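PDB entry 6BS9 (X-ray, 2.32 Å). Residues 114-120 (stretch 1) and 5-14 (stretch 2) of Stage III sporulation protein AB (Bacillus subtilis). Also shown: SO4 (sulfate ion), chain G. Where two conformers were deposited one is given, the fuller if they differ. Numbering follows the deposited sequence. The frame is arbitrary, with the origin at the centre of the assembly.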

ATOM      1  N   HIS A 114       9.173   6.457   2.156  1.00 34.11           N
ATOM      2  CA  HIS A 114       8.287   7.545   2.501  1.00 36.74           C
ATOM      3  C   HIS A 114       7.346   7.186   3.607  1.00 36.44           C
ATOM      4  O   HIS A 114       7.175   7.943   4.589  1.00 37.74           O
ATOM      5  CB  HIS A 114       7.498   8.035   1.326  1.00 40.56           C
ATOM      6  CG  HIS A 114       7.158   9.486   1.437  1.00 47.92           C
ATOM      7  ND1 HIS A 114       7.370  10.357   0.395  1.00 51.50           N
ATOM      8  CD2 HIS A 114       6.761  10.247   2.499  1.00 50.07           C
ATOM      9  CE1 HIS A 114       7.020  11.575   0.769  1.00 55.47           C
ATOM     10  NE2 HIS A 114       6.643  11.534   2.039  1.00 57.61           N
ATOM     11  N   LEU A 115       6.810   5.984   3.516  1.00 37.50           N
ATOM     12  CA  LEU A 115       5.976   5.446   4.617  1.00 37.43           C
ATOM     13  C   LEU A 115       6.760   5.292   5.936  1.00 35.58           C
ATOM     14  O   LEU A 115       6.236   5.564   7.013  1.00 35.72           O
ATOM     15  CB  LEU A 115       5.372   4.069   4.213  1.00 38.68           C
ATOM     16  CG  LEU A 115       4.277   4.119   3.137  1.00 38.44           C
ATOM     17  CD1 LEU A 115       3.863   2.747   2.737  1.00 37.41           C
ATOM     18  CD2 LEU A 115       3.058   4.911   3.610  1.00 39.36           C
ATOM     19  N   GLU A 116       8.019   4.891   5.854  1.00 32.43           N
ATOM     20  CA  GLU A 116       8.872   4.821   7.051  1.00 33.42           C
ATOM     21  C   GLU A 116       8.991   6.172   7.731  1.00 32.18           C
ATOM     22  O   GLU A 116       8.917   6.312   8.969  1.00 32.59           O
ATOM     23  CB  GLU A 116      10.256   4.318   6.609  1.00 37.78           C
ATOM     24  CG  GLU A 116      10.456   2.896   6.940  1.00 40.67           C
ATOM     25  CD  GLU A 116      11.836   2.462   6.475  1.00 41.20           C
ATOM     26  OE1 GLU A 116      12.002   2.000   5.310  1.00 45.83           O
ATOM     27  OE2 GLU A 116      12.726   2.587   7.308  1.00 43.23           O
ATOM     28  N   ALA A 117       9.124   7.189   6.897  1.00 31.50           N
ATOM     29  CA  ALA A 117       9.258   8.537   7.372  1.00 34.96           C
ATOM     30  C   ALA A 117       7.928   8.995   7.976  1.00 36.21           C
ATOM     31  O   ALA A 117       7.920   9.564   9.063  1.00 39.41           O
ATOM     32  CB  ALA A 117       9.724   9.463   6.245  1.00 34.86           C
ATOM     33  N   SER A 118       6.823   8.726   7.280  1.00 34.71           N
ATOM     34  CA  SER A 118       5.495   9.119   7.833  1.00 34.78           C
ATOM     35  C   SER A 118       5.130   8.355   9.111  1.00 35.04           C
ATOM     36  O   SER A 118       4.623   8.962  10.062  1.00 34.18           O
ATOM     37  CB  SER A 118       4.411   8.928   6.833  1.00 32.82           C
ATOM     38  OG  SER A 118       4.657   9.676   5.689  1.00 36.26           O
ATOM     39  N   GLU A 119       5.506   7.080   9.186  1.00 32.31           N
ATOM     40  CA  GLU A 119       5.396   6.383  10.422  1.00 32.21           C
ATOM     41  C   GLU A 119       6.116   7.072  11.559  1.00 34.46           C
ATOM     42  O   GLU A 119       5.589   7.147  12.664  1.00 39.76           O
ATOM     43  CB  GLU A 119       5.895   4.935  10.285  1.00 33.19           C
ATOM     44  CG  GLU A 119       5.510   4.051  11.478  1.00 35.38           C
ATOM     45  CD  GLU A 119       5.992   2.611  11.279  1.00 39.35           C
ATOM     46  OE1 GLU A 119       6.285   1.855  12.215  1.00 42.67           O
ATOM     47  OE2 GLU A 119       6.124   2.200  10.143  1.00 43.28           O
ATOM     48  N   ALA A 120       7.338   7.551  11.341  1.00 33.89           N
ATOM     49  CA  ALA A 120       8.028   8.260  12.387  1.00 33.25           C
ATOM     50  C   ALA A 120       7.266   9.529  12.839  1.00 35.05           C
ATOM     51  O   ALA A 120       7.329   9.856  14.022  1.00 36.04           O
ATOM     52  CB  ALA A 120       9.479   8.580  11.934  1.00 32.79           C
TER
HETATM   53  S   SO4 G 203       2.086  14.889  10.400  1.00 82.88           S
HETATM   54  O1  SO4 G 203       3.446  15.220   9.926  1.00 83.83           O
HETATM   55  O2  SO4 G 203       1.972  13.420  10.391  1.00 90.58           O
HETATM   56  O3  SO4 G 203       1.855  15.360  11.795  1.00 69.55           O
HETATM   57  O4  SO4 G 203       1.120  15.470   9.425  1.00 73.43           O
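Stretch 2, residues 5-14: ERPRQIRQLR

Residues 5-14 form a helix that packs against the helix of residues 114-120 in a nearly antiparallel arrangement. The N-to-C directions of the two axes differ by 161° (signed crossing angle -161°), and the axes approach to 9.1 Å. Both segments belong to longer helices of the same chain, and touching residues are at least 101 positions apart in sequence. The register is set near Glu-119 and Pro-7, whose CA atoms lie 5.2 Å apart; from there the antiparallel course carries Ile-10 past Leu-115 and Ser-118, and brings Arg-14 to Glu-116. The backbone of residues 5-14 keeps helical torsions throughout but is kinked at Pro-7, whose ring nitrogen has no hydrogen to give to the preceding turn. Regular bonding follows, as in Ile-10 N to Arg-6 O (3.0 Å) and Arg-11 N to Pro-7 O (2.9 Å). In all, the two segments bury 483 Å², both sides summed.

Apolar packing centres on Ile-10, which points toward the partner helix with chi1 in m and chi2 in t. Its CG2 lies 3.3 Å from Leu-115 O, 4.1 Å from Leu-115 CB and 3.7 Å from Glu-119 CB, while its CD1 comes within 4.3 Å of Ser-118 CB. The methyl groups thus reach partner residues one helical turn apart. Leu-115 CD1 extends the apolar contact to Leu-13 CB at 4.2 Å. Ser-118 also points its CA-to-CB bond toward the partner helix; its hydroxyl is engaged within its own helix, where OG donates to His-114 O at 3.2 Å.

Charged groups reinforce the packing. Arg-14 and Glu-116 form a salt bridge in which Arg-14 NE donates to Glu-116 OE1 at 3.2 Å with an angle of 160°; a weak second bond runs from Arg-14 NH2 to the same Glu-116 OE1 at 3.4 Å. The carboxylate oxygen lies at the guanidinium edge, near its plane, where the N-H groups can reach it. Although the CA-to-CB bond of Glu-116 points sideways, the end of its side chain comes nearer to Arg-14.

Glu-119 meets Arg-11 through water 1, which accepts from Arg-11 NH2 and donates to Glu-119 OE1, with its oxygen 2.7 Å from each of these atoms. The aliphatic part of Arg-11 also lies close, with CG 3.7 Å from Glu-119 OE1. Arg-6 instead directs its guanidinium edge to a sulfate ion, probably from the crystallisation liquor: Arg-6 NH1 and NH2 donate to SO4 O2 at 2.5 and 2.7 Å, the first very short.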

ATOM      1  N   GLU A   5      -4.201   4.985  15.684  1.00 56.91           N
ATOM      2  CA  GLU A   5      -4.402   3.996  14.628  1.00 53.02           C
ATOM      3  C   GLU A   5      -3.444   4.256  13.465  1.00 50.08           C
ATOM      4  O   GLU A   5      -3.029   3.334  12.800  1.00 46.98           O
ATOM      5  CB  GLU A   5      -5.843   3.967  14.157  1.00 52.91           C
ATOM      6  CG  GLU A   5      -6.491   2.606  14.347  1.00 59.76           C
ATOM      7  CD  GLU A   5      -5.995   1.711  15.575  1.00 64.25           C
ATOM      8  OE1 GLU A   5      -5.531   0.535  15.385  1.00 63.06           O
ATOM      9  OE2 GLU A   5      -6.016   2.150  16.750  1.00 63.36           O
ATOM     10  N   ARG A   6      -3.148   5.527  13.193  1.00 45.36           N
ATOM     11  CA  ARG A   6      -2.369   5.902  12.018  1.00 43.67           C
ATOM     12  C   ARG A   6      -0.972   5.229  11.892  1.00 38.78           C
ATOM     13  O   ARG A   6      -0.690   4.657  10.881  1.00 37.09           O
ATOM     14  CB  ARG A   6      -2.247   7.421  11.964  1.00 42.33           C
ATOM     15  CG  ARG A   6      -1.545   7.962  10.767  1.00 43.41           C
ATOM     16  CD  ARG A   6      -1.422   9.449  10.905  1.00 43.68           C
ATOM     17  NE  ARG A   6      -0.534   9.947   9.875  1.00 46.48           N
ATOM     18  CZ  ARG A   6       0.352  10.949  10.011  1.00 44.81           C
ATOM     19  NH1 ARG A   6       0.505  11.590  11.156  1.00 44.59           N
ATOM     20  NH2 ARG A   6       1.089  11.283   8.974  1.00 42.56           N
ATOM     21  N   PRO A   7      -0.128   5.280  12.931  1.00 38.47           N
ATOM     22  CA  PRO A   7       1.152   4.581  12.859  1.00 37.53           C
ATOM     23  C   PRO A   7       1.044   3.108  12.633  1.00 37.93           C
ATOM     24  O   PRO A   7       1.844   2.560  11.870  1.00 36.63           O
ATOM     25  CB  PRO A   7       1.777   4.821  14.263  1.00 39.39           C
ATOM     26  CG  PRO A   7       0.990   5.935  14.836  1.00 38.95           C
ATOM     27  CD  PRO A   7      -0.364   5.830  14.275  1.00 38.47           C
ATOM     28  N   ARG A   8       0.077   2.470  13.315  1.00 38.25           N
ATOM     29  CA  ARG A   8      -0.177   1.060  13.169  1.00 41.18           C
ATOM     30  C   ARG A   8      -0.569   0.719  11.707  1.00 37.46           C
ATOM     31  O   ARG A   8      -0.119  -0.304  11.164  1.00 33.50           O
ATOM     32  CB  ARG A   8      -1.221   0.607  14.188  1.00 48.07           C
ATOM     33  CG  ARG A   8      -1.561  -0.894  14.208  1.00 60.69           C
ATOM     34  CD  ARG A   8      -2.681  -1.302  15.242  1.00 70.66           C
ATOM     35  NE  ARG A   8      -2.489  -2.663  15.775  1.00 81.49           N
ATOM     36  CZ  ARG A   8      -3.085  -3.796  15.352  1.00 86.54           C
ATOM     37  NH1 ARG A   8      -2.771  -4.948  15.960  1.00 84.24           N
ATOM     38  NH2 ARG A   8      -3.980  -3.818  14.347  1.00 86.15           N
ATOM     39  N   GLN A   9      -1.363   1.559  11.074  1.00 33.33           N
ATOM     40  CA  GLN A   9      -1.807   1.257   9.734  1.00 34.71           C
ATOM     41  C   GLN A   9      -0.678   1.503   8.720  1.00 34.95           C
ATOM     42  O   GLN A   9      -0.516   0.732   7.762  1.00 32.87           O
ATOM     43  CB  GLN A   9      -3.072   2.039   9.386  1.00 36.89           C
ATOM     44  CG  GLN A   9      -4.327   1.520  10.100  1.00 37.05           C
ATOM     45  CD  GLN A   9      -5.631   2.250   9.711  1.00 37.05           C
ATOM     46  OE1 GLN A   9      -5.687   3.093   8.797  1.00 34.41           O
ATOM     47  NE2 GLN A   9      -6.676   1.939  10.460  1.00 38.80           N
ATOM     48  N   ILE A  10       0.168   2.501   8.991  1.00 31.84           N
ATOM     49  CA  ILE A  10       1.346   2.706   8.149  1.00 30.95           C
ATOM     50  C   ILE A  10       2.277   1.532   8.244  1.00 30.15           C
ATOM     51  O   ILE A  10       2.772   1.038   7.265  1.00 29.95           O
ATOM     52  CB  ILE A  10       2.053   4.014   8.535  1.00 31.45           C
ATOM     53  CG1 ILE A  10       1.118   5.171   8.184  1.00 33.05           C
ATOM     54  CG2 ILE A  10       3.340   4.173   7.749  1.00 30.50           C
ATOM     55  CD1 ILE A  10       1.542   6.470   8.811  1.00 35.58           C
ATOM     56  N   ARG A  11       2.434   1.006   9.435  1.00 32.20           N
ATOM     57  CA  ARG A  11       3.322  -0.124   9.653  1.00 34.50           C
ATOM     58  C   ARG A  11       2.871  -1.326   8.875  1.00 33.81           C
ATOM     59  O   ARG A  11       3.677  -2.015   8.236  1.00 35.74           O
ATOM     60  CB  ARG A  11       3.389  -0.425  11.157  1.00 35.72           C
ATOM     61  CG  ARG A  11       4.497  -1.324  11.587  1.00 37.56           C
ATOM     62  CD  ARG A  11       4.516  -1.416  13.106  1.00 41.57           C
ATOM     63  NE  ARG A  11       3.277  -1.966  13.653  1.00 43.85           N
ATOM     64  CZ  ARG A  11       2.638  -1.327  14.626  1.00 44.93           C
ATOM     65  NH1 ARG A  11       1.539  -1.866  15.089  1.00 42.32           N
ATOM     66  NH2 ARG A  11       3.116  -0.137  15.139  1.00 42.39           N
ATOM     67  N   GLN A  12       1.571  -1.585   8.938  1.00 35.67           N
ATOM     68  CA  GLN A  12       0.939  -2.657   8.134  1.00 35.83           C
ATOM     69  C   GLN A  12       1.114  -2.472   6.634  1.00 35.12           C
ATOM     70  O   GLN A  12       1.353  -3.435   5.932  1.00 34.10           O
ATOM     71  CB  GLN A  12      -0.585  -2.682   8.418  1.00 38.27           C
ATOM     72  CG  GLN A  12      -0.968  -3.242   9.782  1.00 40.83           C
ATOM     73  CD  GLN A  12      -2.453  -3.068  10.060  1.00 44.32           C
ATOM     74  OE1 GLN A  12      -3.096  -2.104   9.663  1.00 41.40           O
ATOM     75  NE2 GLN A  12      -3.004  -4.026  10.727  1.00 51.37           N
ATOM     76  N   LEU A  13       0.961  -1.208   6.148  1.00 34.27           N
ATOM     77  CA  LEU A  13       1.162  -0.909   4.737  1.00 32.11           C
ATOM     78  C   LEU A  13       2.612  -1.164   4.300  1.00 32.11           C
ATOM     79  O   LEU A  13       2.845  -1.751   3.251  1.00 30.88           O
ATOM     80  CB  LEU A  13       0.751   0.512   4.446  1.00 32.63           C
ATOM     81  CG  LEU A  13      -0.760   0.720   4.387  1.00 31.45           C
ATOM     82  CD1 LEU A  13      -1.059   2.173   4.495  1.00 31.74           C
ATOM     83  CD2 LEU A  13      -1.350   0.163   3.116  1.00 31.71           C
ATOM     84  N   ARG A  14       3.569  -0.781   5.133  0.50 31.57           N
ATOM     85  CA  ARG A  14       4.989  -1.040   4.866  0.50 30.19           C
ATOM     86  C   ARG A  14       5.257  -2.546   4.766  0.50 31.80           C
ATOM     87  O   ARG A  14       6.029  -2.973   3.918  0.50 34.56           O
ATOM     88  CB  ARG A  14       5.769  -0.435   6.042  0.50 29.82           C
ATOM     89  CG  ARG A  14       7.296  -0.244   5.976  0.50 29.49           C
ATOM     90  CD  ARG A  14       7.923   0.626   4.884  0.50 29.31           C
ATOM     91  NE  ARG A  14       9.328   0.266   4.815  0.50 29.99           N
ATOM     92  CZ  ARG A  14       9.777  -0.915   4.417  0.50 30.80           C
ATOM     93  NH1 ARG A  14       8.940  -1.847   3.942  0.50 29.74           N
ATOM     94  NH2 ARG A  14      11.077  -1.140   4.486  0.50 30.81           N
TER
HETATM   95  O   HOH W   1       4.601   2.014  14.333  1.00 42.01           O